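PDB 3LNL: GTP cyclohydrolase 1 type 2 homolog from Staphylococcus aureus subsp. aureus, which is of unknown function but binds zinc at a dinuclear metal centre and assembles into a toroid-shaped NIF3-family hexamer capped by PII-like domains. Local coordinates for residues B[79-83]-B[84-88]. The protein carries 2 engineered substitutions. Sequence-based numbering, arbitrary orientation.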
loop_
_atom_site.group_PDB
_atom_site.type_symbol
_atom_site.label_atom_id
_atom_site.label_comp_id
_atom_site.label_asym_id
_atom_site.label_seq_id
_atom_site.Cartn_x
_atom_site.Cartn_y
_atom_site.Cartn_z
ATOM N N LEU B 79 10.387 -21.555 20.053
ATOM C CA LEU B 79 10.117 -21.763 21.480
ATOM C C LEU B 79 11.320 -22.491 22.087
ATOM O O LEU B 79 11.342 -23.718 22.248
ATOM C CB LEU B 79 8.825 -22.549 21.641
ATOM C CG LEU B 79 7.604 -21.786 21.121
ATOM C CD1 LEU B 79 6.385 -22.699 20.919
ATOM C CD2 LEU B 79 7.306 -20.639 22.119
ATOM N N LYS B 80 12.369 -21.707 22.299
ATOM C CA LYS B 80 13.634 -22.203 22.833
ATOM C C LYS B 80 13.753 -21.819 24.312
ATOM O O LYS B 80 12.960 -20.997 24.813
ATOM C CB LYS B 80 14.796 -21.578 22.081
ATOM C CG LYS B 80 14.936 -22.064 20.667
ATOM C CD LYS B 80 16.095 -21.412 19.960
ATOM C CE LYS B 80 15.854 -19.931 19.678
ATOM N NZ LYS B 80 16.947 -19.508 18.717
ATOM N N ALA B 81 14.742 -22.394 24.990
ATOM C CA ALA B 81 14.934 -22.210 26.411
ATOM C C ALA B 81 15.639 -20.888 26.689
ATOM O O ALA B 81 16.691 -20.862 27.321
ATOM C CB ALA B 81 15.745 -23.370 26.991
ATOM N N ASN B 82 15.097 -19.801 26.181
ATOM C CA ASN B 82 15.635 -18.488 26.454
ATOM C C ASN B 82 14.607 -17.445 26.091
ATOM O O ASN B 82 13.619 -17.707 25.380
ATOM C CB ASN B 82 16.976 -18.245 25.756
ATOM C CG ASN B 82 16.875 -17.897 24.276
ATOM O OD1 ASN B 82 16.504 -16.764 23.885
ATOM N ND2 ASN B 82 17.396 -18.801 23.439
ATOM N N GLY B 83 14.784 -16.286 26.690
ATOM C CA GLY B 83 13.917 -15.162 26.420
ATOM C C GLY B 83 12.479 -15.463 26.736
ATOM O O GLY B 83 12.154 -16.036 27.766
ATOM N N TYR B 84 11.616 -15.048 25.849
ATOM C CA TYR B 84 10.184 -15.257 26.044
ATOM C C TYR B 84 9.885 -16.751 25.867
ATOM O O TYR B 84 8.960 -17.278 26.456
ATOM C CB TYR B 84 9.370 -14.414 25.045
ATOM C CG TYR B 84 9.312 -12.970 25.407
ATOM C CD1 TYR B 84 10.009 -12.006 24.667
ATOM C CD2 TYR B 84 8.634 -12.568 26.536
ATOM C CE1 TYR B 84 9.985 -10.674 25.032
ATOM C CE2 TYR B 84 8.603 -11.237 26.913
ATOM C CZ TYR B 84 9.276 -10.284 26.148
ATOM O OH TYR B 84 9.241 -8.921 26.513
ATOM N N GLY B 85 10.706 -17.445 25.097
ATOM C CA GLY B 85 10.582 -18.879 24.981
ATOM C C GLY B 85 10.604 -19.640 26.291
ATOM O O GLY B 85 9.816 -20.577 26.497
ATOM N N LEU B 86 11.451 -19.201 27.203
ATOM C CA LEU B 86 11.577 -19.833 28.509
ATOM C C LEU B 86 10.279 -19.690 29.308
ATOM O O LEU B 86 9.855 -20.620 29.954
ATOM C CB LEU B 86 12.753 -19.189 29.255
ATOM C CG LEU B 86 13.318 -19.919 30.459
ATOM C CD1 LEU B 86 14.009 -21.196 30.017
ATOM C CD2 LEU B 86 14.311 -19.003 31.221
ATOM N N ILE B 87 9.600 -18.566 29.180
ATOM C CA ILE B 87 8.377 -18.304 29.912
ATOM C C ILE B 87 7.228 -19.174 29.310
ATOM O O ILE B 87 6.475 -19.859 30.033
ATOM C CB ILE B 87 7.956 -16.809 29.843
ATOM C CG1 ILE B 87 9.021 -15.894 30.482
ATOM C CG2 ILE B 87 6.642 -16.573 30.552
ATOM C CD1 ILE B 87 8.781 -14.433 30.222
ATOM N N ILE B 88 7.154 -19.213 27.982
ATOM C CA ILE B 88 6.064 -19.898 27.316
ATOM C C ILE B 88 6.202 -21.402 27.591
ATOM O O ILE B 88 5.211 -22.099 27.873
ATOM C CB ILE B 88 6.093 -19.590 25.804
ATOM C CG1 ILE B 88 5.760 -18.117 25.528
ATOM C CG2 ILE B 88 5.148 -20.545 25.035
ATOM C CD1 ILE B 88 6.187 -17.658 24.053
#
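The amide N of Leu86 is shared by two carbonyl oxygens at the start of a helix: it lies 3.2 Å from Asn82 O and 3.3 Å from Gly83 O. One N-H thus serves both an i-4 and an i-3 acceptor in the first helical turn; both bonds are bent, with N-H...O angles of 140° and 136°, and in each the nitrogen stands well above the carbonyl plane. Just before it, the chain folds through an inverse gamma turn centred on Ala81, closed by a weak bond from Asn82 N to Lys80 O. That turn brings Lys80 O against the helix, where Gly85 CA makes a CA-H...O contact of 3.2 Å. A beta carbon on Gly85 would collide with Lys80 O, so the bare CA is what permits this approach. Gly83, at a positive phi, carries the chain from the loop into the helix.

Side-chain packing accompanies the polar turn. Leu79 and Ile88 cross at about a right angle; the CD2 methyl of Leu79 sits against Ile88 CG2 at 3.6 Å and against Ile88 CD1 at 3.7 Å, thus touching both branches of the isoleucine. With CG anti to its backbone N (chi1 -164°), Leu86 extends CD1 to the Ala81 backbone, 3.7 Å from Ala81 C, and more loosely to Ala81 CB at 4.1 Å.

The Tyr84 side chain reaches a third subunit, where its OH is hydrogen-bonded to Asp317 OD1. Leu79 and Lys80 pair in parallel with a strand of a second subunit, continuing the sheet across that interface, while Ile88 also packs on Leu79 of that subunit. Within the chain, helix 83-93 rests on helix 51-60 through Leu86 on Leu51 and Ile87 on Val54, while Tyr84, Ile87 and Ile88 meet the loop residue Leu71.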